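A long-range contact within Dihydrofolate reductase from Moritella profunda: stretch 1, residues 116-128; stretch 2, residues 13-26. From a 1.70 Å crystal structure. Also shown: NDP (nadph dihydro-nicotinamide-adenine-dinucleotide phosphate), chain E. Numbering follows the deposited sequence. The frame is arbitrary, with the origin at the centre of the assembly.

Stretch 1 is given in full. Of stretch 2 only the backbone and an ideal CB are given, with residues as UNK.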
# COMPACT_ATOMS: atom_id res chain seq x y z
N HIS A 116 -1.95 -11.01 -3.86
CA HIS A 116 -1.89 -11.31 -5.28
C HIS A 116 -3.26 -11.69 -5.73
O HIS A 116 -3.85 -12.63 -5.19
CB HIS A 116 -0.94 -12.49 -5.48
CG HIS A 116 0.44 -12.21 -4.99
ND1 HIS A 116 1.38 -11.58 -5.77
CD2 HIS A 116 1.04 -12.51 -3.82
CE1 HIS A 116 2.52 -11.49 -5.09
NE2 HIS A 116 2.33 -12.03 -3.90
N ILE A 117 -3.76 -10.96 -6.75
CA ILE A 117 -5.06 -11.27 -7.38
C ILE A 117 -4.91 -12.03 -8.69
O ILE A 117 -4.10 -11.66 -9.55
CB ILE A 117 -5.79 -9.93 -7.65
CG1 ILE A 117 -5.85 -9.13 -6.35
CG2 ILE A 117 -7.19 -10.19 -8.29
CD1 ILE A 117 -6.37 -7.66 -6.56
N GLU A 118 -5.68 -13.12 -8.87
CA GLU A 118 -5.54 -13.90 -10.09
C GLU A 118 -6.34 -13.24 -11.20
O GLU A 118 -7.49 -13.64 -11.48
CB GLU A 118 -6.01 -15.34 -9.87
CG GLU A 118 -5.15 -16.09 -8.88
CD GLU A 118 -5.54 -17.58 -8.77
OE1 GLU A 118 -6.21 -18.10 -9.71
OE2 GLU A 118 -5.17 -18.19 -7.75
N LEU A 119 -5.76 -12.21 -11.82
CA LEU A 119 -6.45 -11.44 -12.83
C LEU A 119 -5.40 -10.84 -13.75
O LEU A 119 -4.40 -10.32 -13.26
CB LEU A 119 -7.23 -10.32 -12.14
CG LEU A 119 -7.82 -9.27 -13.07
CD1 LEU A 119 -8.97 -9.77 -13.91
CD2 LEU A 119 -8.31 -8.20 -12.13
N THR A 120 -5.59 -10.95 -15.08
CA THR A 120 -4.76 -10.18 -16.02
C THR A 120 -5.59 -8.95 -16.46
O THR A 120 -6.69 -9.08 -17.04
CB THR A 120 -4.39 -11.00 -17.23
OG1 THR A 120 -3.57 -12.10 -16.80
CG2 THR A 120 -3.61 -10.13 -18.25
N THR A 121 -5.09 -7.79 -16.13
CA THR A 121 -5.82 -6.56 -16.44
C THR A 121 -4.80 -5.55 -16.96
O THR A 121 -3.61 -5.66 -16.65
CB THR A 121 -6.62 -6.07 -15.19
OG1 THR A 121 -7.57 -5.06 -15.57
CG2 THR A 121 -5.75 -5.56 -14.13
N GLU A 122 -5.22 -4.62 -17.79
CA GLU A 122 -4.28 -3.55 -18.22
C GLU A 122 -4.02 -2.53 -17.11
O GLU A 122 -4.87 -2.19 -16.30
CB GLU A 122 -4.83 -2.81 -19.44
CG GLU A 122 -4.52 -3.56 -20.76
CD GLU A 122 -5.18 -2.87 -21.96
OE1 GLU A 122 -5.60 -1.66 -21.80
OE2 GLU A 122 -5.33 -3.56 -23.00
N GLY A 123 -2.78 -2.05 -17.04
CA GLY A 123 -2.43 -1.08 -16.03
C GLY A 123 -1.83 0.21 -16.59
O GLY A 123 -1.47 0.27 -17.76
N ASP A 124 -1.75 1.24 -15.73
CA ASP A 124 -0.86 2.36 -16.00
C ASP A 124 0.08 2.67 -14.81
O ASP A 124 0.76 3.69 -14.80
CB ASP A 124 -1.63 3.62 -16.47
CG ASP A 124 -2.49 4.23 -15.39
OD1 ASP A 124 -2.32 3.97 -14.16
OD2 ASP A 124 -3.36 5.06 -15.77
N THR A 125 0.06 1.79 -13.80
CA THR A 125 0.97 1.86 -12.64
C THR A 125 1.26 0.43 -12.19
O THR A 125 0.38 -0.45 -12.22
CB THR A 125 0.39 2.64 -11.45
OG1 THR A 125 -0.96 2.30 -11.29
CG2 THR A 125 0.42 4.15 -11.79
N TRP A 126 2.52 0.18 -11.86
CA TRP A 126 2.95 -1.17 -11.51
C TRP A 126 3.70 -1.13 -10.21
O TRP A 126 4.46 -0.18 -9.93
CB TRP A 126 3.93 -1.72 -12.60
CG TRP A 126 3.22 -2.01 -13.87
CD1 TRP A 126 2.77 -3.22 -14.29
CD2 TRP A 126 2.90 -1.07 -14.91
NE1 TRP A 126 2.10 -3.09 -15.50
CE2 TRP A 126 2.18 -1.78 -15.91
CE3 TRP A 126 3.12 0.33 -15.08
CZ2 TRP A 126 1.65 -1.15 -17.05
CZ3 TRP A 126 2.57 0.96 -16.24
CH2 TRP A 126 1.86 0.21 -17.20
N PHE A 127 3.58 -2.18 -9.44
CA PHE A 127 4.46 -2.35 -8.21
C PHE A 127 5.92 -2.52 -8.66
O PHE A 127 6.21 -3.05 -9.74
CB PHE A 127 4.00 -3.64 -7.46
CG PHE A 127 4.49 -3.68 -6.04
CD1 PHE A 127 5.54 -4.53 -5.66
CD2 PHE A 127 3.92 -2.81 -5.10
CE1 PHE A 127 6.01 -4.53 -4.30
CE2 PHE A 127 4.37 -2.80 -3.78
CZ PHE A 127 5.44 -3.62 -3.37
N PRO A 128 6.89 -2.13 -7.83
CA PRO A 128 8.28 -2.33 -8.22
C PRO A 128 8.68 -3.83 -8.33
O PRO A 128 7.99 -4.71 -7.84
CB PRO A 128 9.06 -1.73 -7.01
CG PRO A 128 8.09 -1.15 -6.11
CD PRO A 128 6.73 -1.28 -6.62
N UNK A 13 2.33 -7.51 -11.84
CA UNK A 13 2.49 -6.41 -10.84
C UNK A 13 1.63 -5.19 -11.10
O UNK A 13 1.92 -4.09 -10.65
CB UNK A 13 3.95 -5.96 -10.80
N UNK A 14 0.57 -5.35 -11.91
CA UNK A 14 -0.31 -4.17 -12.09
C UNK A 14 -1.02 -3.77 -10.78
O UNK A 14 -1.58 -4.63 -10.08
CB UNK A 14 -1.36 -4.46 -13.17
N UNK A 15 -1.02 -2.47 -10.48
CA UNK A 15 -1.68 -1.99 -9.26
C UNK A 15 -2.71 -0.91 -9.54
O UNK A 15 -3.52 -0.63 -8.67
CB UNK A 15 -0.64 -1.45 -8.28
N UNK A 16 -2.71 -0.29 -10.74
CA UNK A 16 -3.56 0.89 -10.94
C UNK A 16 -3.85 1.17 -12.41
O UNK A 16 -3.08 0.73 -13.27
CB UNK A 16 -2.90 2.12 -10.31
N UNK A 17 -4.97 1.86 -12.66
CA UNK A 17 -5.28 2.35 -13.99
C UNK A 17 -6.14 3.58 -13.80
O UNK A 17 -7.16 3.50 -13.08
CB UNK A 17 -5.98 1.29 -14.85
N UNK A 18 -5.78 4.71 -14.40
CA UNK A 18 -6.62 5.92 -14.32
C UNK A 18 -6.92 6.38 -12.87
O UNK A 18 -8.07 6.80 -12.55
CB UNK A 18 -7.94 5.66 -15.05
N UNK A 19 -5.90 6.25 -12.03
CA UNK A 19 -5.93 6.63 -10.59
C UNK A 19 -6.97 5.89 -9.77
O UNK A 19 -7.48 6.41 -8.77
CB UNK A 19 -6.19 8.13 -10.46
N UNK A 20 -7.35 4.69 -10.24
CA UNK A 20 -8.22 3.79 -9.51
C UNK A 20 -7.61 2.39 -9.58
O UNK A 20 -6.64 2.20 -10.29
CB UNK A 20 -9.64 3.81 -10.07
N UNK A 21 -8.21 1.40 -8.90
CA UNK A 21 -7.72 0.04 -9.07
C UNK A 21 -8.66 -0.66 -10.00
O UNK A 21 -9.88 -0.50 -9.83
CB UNK A 21 -7.60 -0.70 -7.74
N UNK A 22 -8.13 -1.33 -11.03
CA UNK A 22 -9.00 -1.80 -12.13
C UNK A 22 -9.62 -3.18 -11.86
O UNK A 22 -9.47 -4.10 -12.70
CB UNK A 22 -8.20 -1.86 -13.43
N UNK A 23 -10.29 -3.33 -10.72
CA UNK A 23 -10.99 -4.57 -10.39
C UNK A 23 -12.03 -4.25 -9.34
O UNK A 23 -11.97 -3.22 -8.68
CB UNK A 23 -10.03 -5.65 -9.90
N UNK A 24 -13.01 -5.14 -9.24
CA UNK A 24 -14.02 -5.07 -8.17
C UNK A 24 -13.73 -6.19 -7.18
O UNK A 24 -13.83 -7.36 -7.53
CB UNK A 24 -15.44 -5.18 -8.73
N UNK A 25 -13.34 -5.85 -5.94
CA UNK A 25 -12.95 -6.85 -4.98
C UNK A 25 -13.09 -6.27 -3.56
O UNK A 25 -12.12 -5.99 -2.87
CB UNK A 25 -11.52 -7.32 -5.25
N UNK A 26 -14.33 -6.05 -3.11
CA UNK A 26 -14.57 -5.34 -1.86
C UNK A 26 -13.92 -6.01 -0.67
O UNK A 26 -13.52 -5.31 0.26
CB UNK A 26 -16.07 -5.21 -1.61
PA NDP E . 1.34 8.29 -5.77
O1A NDP E . 2.64 7.60 -5.46
O2A NDP E . 0.08 7.95 -5.04
O5B NDP E . 1.48 9.92 -5.71
C5B NDP E . 2.62 10.53 -6.34
C4B NDP E . 2.59 11.99 -5.90
O4B NDP E . 3.14 12.03 -4.58
C3B NDP E . 3.62 12.83 -6.70
O3B NDP E . 3.05 13.26 -7.93
C2B NDP E . 3.98 13.96 -5.74
O2B NDP E . 2.86 14.82 -5.50
C1B NDP E . 4.07 13.14 -4.46
N9A NDP E . 5.43 12.65 -4.16
C8A NDP E . 5.97 11.51 -4.64
N7A NDP E . 7.19 11.30 -4.10
C5A NDP E . 7.43 12.33 -3.24
C6A NDP E . 8.49 12.73 -2.31
N6A NDP E . 9.66 12.02 -2.17
N1A NDP E . 8.26 13.89 -1.61
C2A NDP E . 7.15 14.62 -1.67
N3A NDP E . 6.16 14.31 -2.49
C4A NDP E . 6.26 13.18 -3.28
O3 NDP E . 1.03 8.21 -7.36
PN NDP E . 1.06 7.08 -8.51
O1N NDP E . 2.45 6.56 -8.62
O2N NDP E . 0.40 7.65 -9.71
O5D NDP E . 0.22 5.89 -7.88
C5D NDP E . -1.19 6.00 -7.84
C4D NDP E . -1.82 4.77 -8.48
O4D NDP E . -1.60 3.59 -7.61
C3D NDP E . -3.34 4.86 -8.67
O3D NDP E . -3.70 4.18 -9.89
C2D NDP E . -3.91 4.06 -7.50
O2D NDP E . -5.23 3.51 -7.74
C1D NDP E . -2.88 2.97 -7.40
N1N NDP E . -2.77 2.33 -6.09
C2N NDP E . -2.88 1.00 -6.05
C3N NDP E . -2.67 0.34 -4.86
C7N NDP E . -2.82 -1.15 -4.85
O7N NDP E . -2.50 -1.75 -3.84
N7N NDP E . -3.19 -1.84 -5.93
C4N NDP E . -2.34 1.01 -3.54
C5N NDP E . -2.18 2.44 -3.78
C6N NDP E . -2.44 3.03 -4.99
P2B NDP E . 2.99 16.42 -5.75
O1X NDP E . 1.79 16.94 -5.08
O2X NDP E . 4.33 16.76 -5.19
O3X NDP E . 3.06 16.58 -7.24

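Position 13 has a positive phi (63°), and its CB points toward stretch 1, 3.8 Å from Phe-127 O. Its own carbonyl accepts a hydrogen bond from Phe-127 N (2.8 Å to O of position 13). A long donor such as arginine, lysine or glutamine could reach the free carbonyl. The residue is Arg-13, whose NE donates to Phe-127 O at 2.9 Å, while NH2 reaches the same oxygen through water 1.

At position 14 the CB points away, yet it lies 4.3 Å from Thr-121 O and 4.4 Å from Trp-126 NE1, so a compact, branched apolar residue would fill the space. Val-14 does so: CG2 lies 3.5 Å from Trp-126 NE1.

Position 15 donates its N to Thr-125 O (3.0 Å), and its carbonyl accepts from the NADPH amide, O to N7N 3.0 Å. The CB points sideways between Thr-125 and Phe-127, where valine, leucine or isoleucine would suit. Ile-15 sets CG2 4.0 Å from Phe-127 CB.

At position 16 the constraint is steric: an ideal CB would fall 2.2 Å from Thr-125 OG1. Glycine is strongly favoured, and Gly-16 it is. Its O accepts from Asp-124 N at 2.8 Å and, weakly, from Thr-125 N at 3.4 Å. Position 16 also donates weakly from its N to Thr-125 O (3.4 Å), the oxygen that takes the N of position 15, where the antiparallel pairing bulges.

Position 17 points its CB sideways, 3.9 Å from Glu-122 O, a shallow site for an aliphatic or long side chain. Leu-17 places CD2 3.8 Å from Glu-122 O and CD1 3.7 Å from Asp-124 OD2.

Positions 18 and 19 have left-handed backbone angles in the middle of a type I' turn, which suit asparagine, glycine or aspartate. The N of position 18 donates to Asp-124 OD2 (2.8 Å). A neutral residue might seem easier beside that carboxylate, but Asp-18 brings OD2 to 3.8 Å from Asp-124 OD2. Asn-19 follows, its N linked through water 2 to Asp-124 OD1.

Positions 20 and 21, without contacts to stretch 1, are permissive: Lys-20 and Met-21.

Position 22 faces Thr-121, and a small apolar residue or proline fits; Pro-22 CG lies 3.7 Å from Thr-121 CG2.

Position 23 points toward Leu-119 and Ile-117, inviting a large apolar or aromatic group. Trp-23 offers a ring face to Ile-117 CD1, 3.4 Å from CE2.

Position 24 is out of reach: His-24. Position 25 points toward Ile-117 and suits an aliphatic chain; Leu-25 CD2 meets Ile-117 CD1 at 3.6 Å. Position 26, also beyond reach, is Pro-26.

Stretch 2 (13-26) RVIGLDNKMPWHLP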
# COMPACT_ATOMS: atom_id res chain seq x y z
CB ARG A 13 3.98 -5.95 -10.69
CG ARG A 13 4.90 -7.12 -10.58
CD ARG A 13 6.30 -6.61 -10.01
NE ARG A 13 6.98 -5.57 -10.84
CZ ARG A 13 7.80 -5.81 -11.87
NH1 ARG A 13 8.09 -7.06 -12.22
NH2 ARG A 13 8.39 -4.81 -12.50
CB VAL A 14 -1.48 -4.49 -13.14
CG1 VAL A 14 -2.53 -3.32 -13.16
CG2 VAL A 14 -0.90 -4.57 -14.54
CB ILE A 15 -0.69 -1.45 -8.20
CG1 ILE A 15 0.13 -0.29 -8.76
CG2 ILE A 15 0.17 -2.58 -7.69
CD1 ILE A 15 1.03 0.35 -7.65
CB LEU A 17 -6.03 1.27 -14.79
CG LEU A 17 -6.46 1.76 -16.18
CD1 LEU A 17 -5.31 2.16 -17.08
CD2 LEU A 17 -7.31 0.71 -16.89
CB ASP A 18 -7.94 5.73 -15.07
CG ASP A 18 -7.74 5.46 -16.55
OD1 ASP A 18 -8.55 4.67 -17.13
OD2 ASP A 18 -6.79 6.01 -17.15
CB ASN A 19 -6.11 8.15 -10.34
CG ASN A 19 -5.33 8.62 -9.10
OD1 ASN A 19 -4.15 8.30 -9.00
ND2 ASN A 19 -5.96 9.42 -8.19
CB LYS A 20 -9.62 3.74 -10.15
CG LYS A 20 -10.33 5.07 -10.09
CD LYS A 20 -11.69 4.99 -10.79
CE LYS A 20 -12.07 6.31 -11.49
NZ LYS A 20 -12.13 7.55 -10.61
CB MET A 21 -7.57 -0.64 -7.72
CG MET A 21 -6.50 0.08 -6.85
SD MET A 21 -6.66 -0.20 -5.09
CE MET A 21 -6.99 -1.92 -5.02
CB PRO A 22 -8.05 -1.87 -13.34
CG PRO A 22 -6.75 -2.25 -12.70
CD PRO A 22 -6.71 -1.36 -11.43
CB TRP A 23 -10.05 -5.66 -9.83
CG TRP A 23 -9.11 -5.23 -8.72
CD1 TRP A 23 -9.41 -5.00 -7.40
CD2 TRP A 23 -7.73 -4.90 -8.89
NE1 TRP A 23 -8.25 -4.62 -6.70
CE2 TRP A 23 -7.22 -4.54 -7.61
CE3 TRP A 23 -6.84 -4.93 -10.00
CZ2 TRP A 23 -5.88 -4.17 -7.40
CZ3 TRP A 23 -5.50 -4.55 -9.80
CH2 TRP A 23 -5.03 -4.21 -8.51
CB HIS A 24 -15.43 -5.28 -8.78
CG HIS A 24 -16.53 -5.13 -7.75
ND1 HIS A 24 -17.20 -6.20 -7.21
CD2 HIS A 24 -16.99 -4.03 -7.12
CE1 HIS A 24 -18.05 -5.77 -6.29
NE2 HIS A 24 -17.95 -4.45 -6.23
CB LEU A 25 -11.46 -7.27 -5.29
CG LEU A 25 -11.03 -8.69 -4.95
CD1 LEU A 25 -11.97 -9.79 -5.57
CD2 LEU A 25 -9.52 -8.92 -5.33
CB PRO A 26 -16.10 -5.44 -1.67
CG PRO A 26 -16.62 -6.26 -2.83
CD PRO A 26 -15.55 -6.40 -3.85
O HOH W 1 7.64 -1.99 -11.97
O HOH W 2 -3.24 5.46 -12.20
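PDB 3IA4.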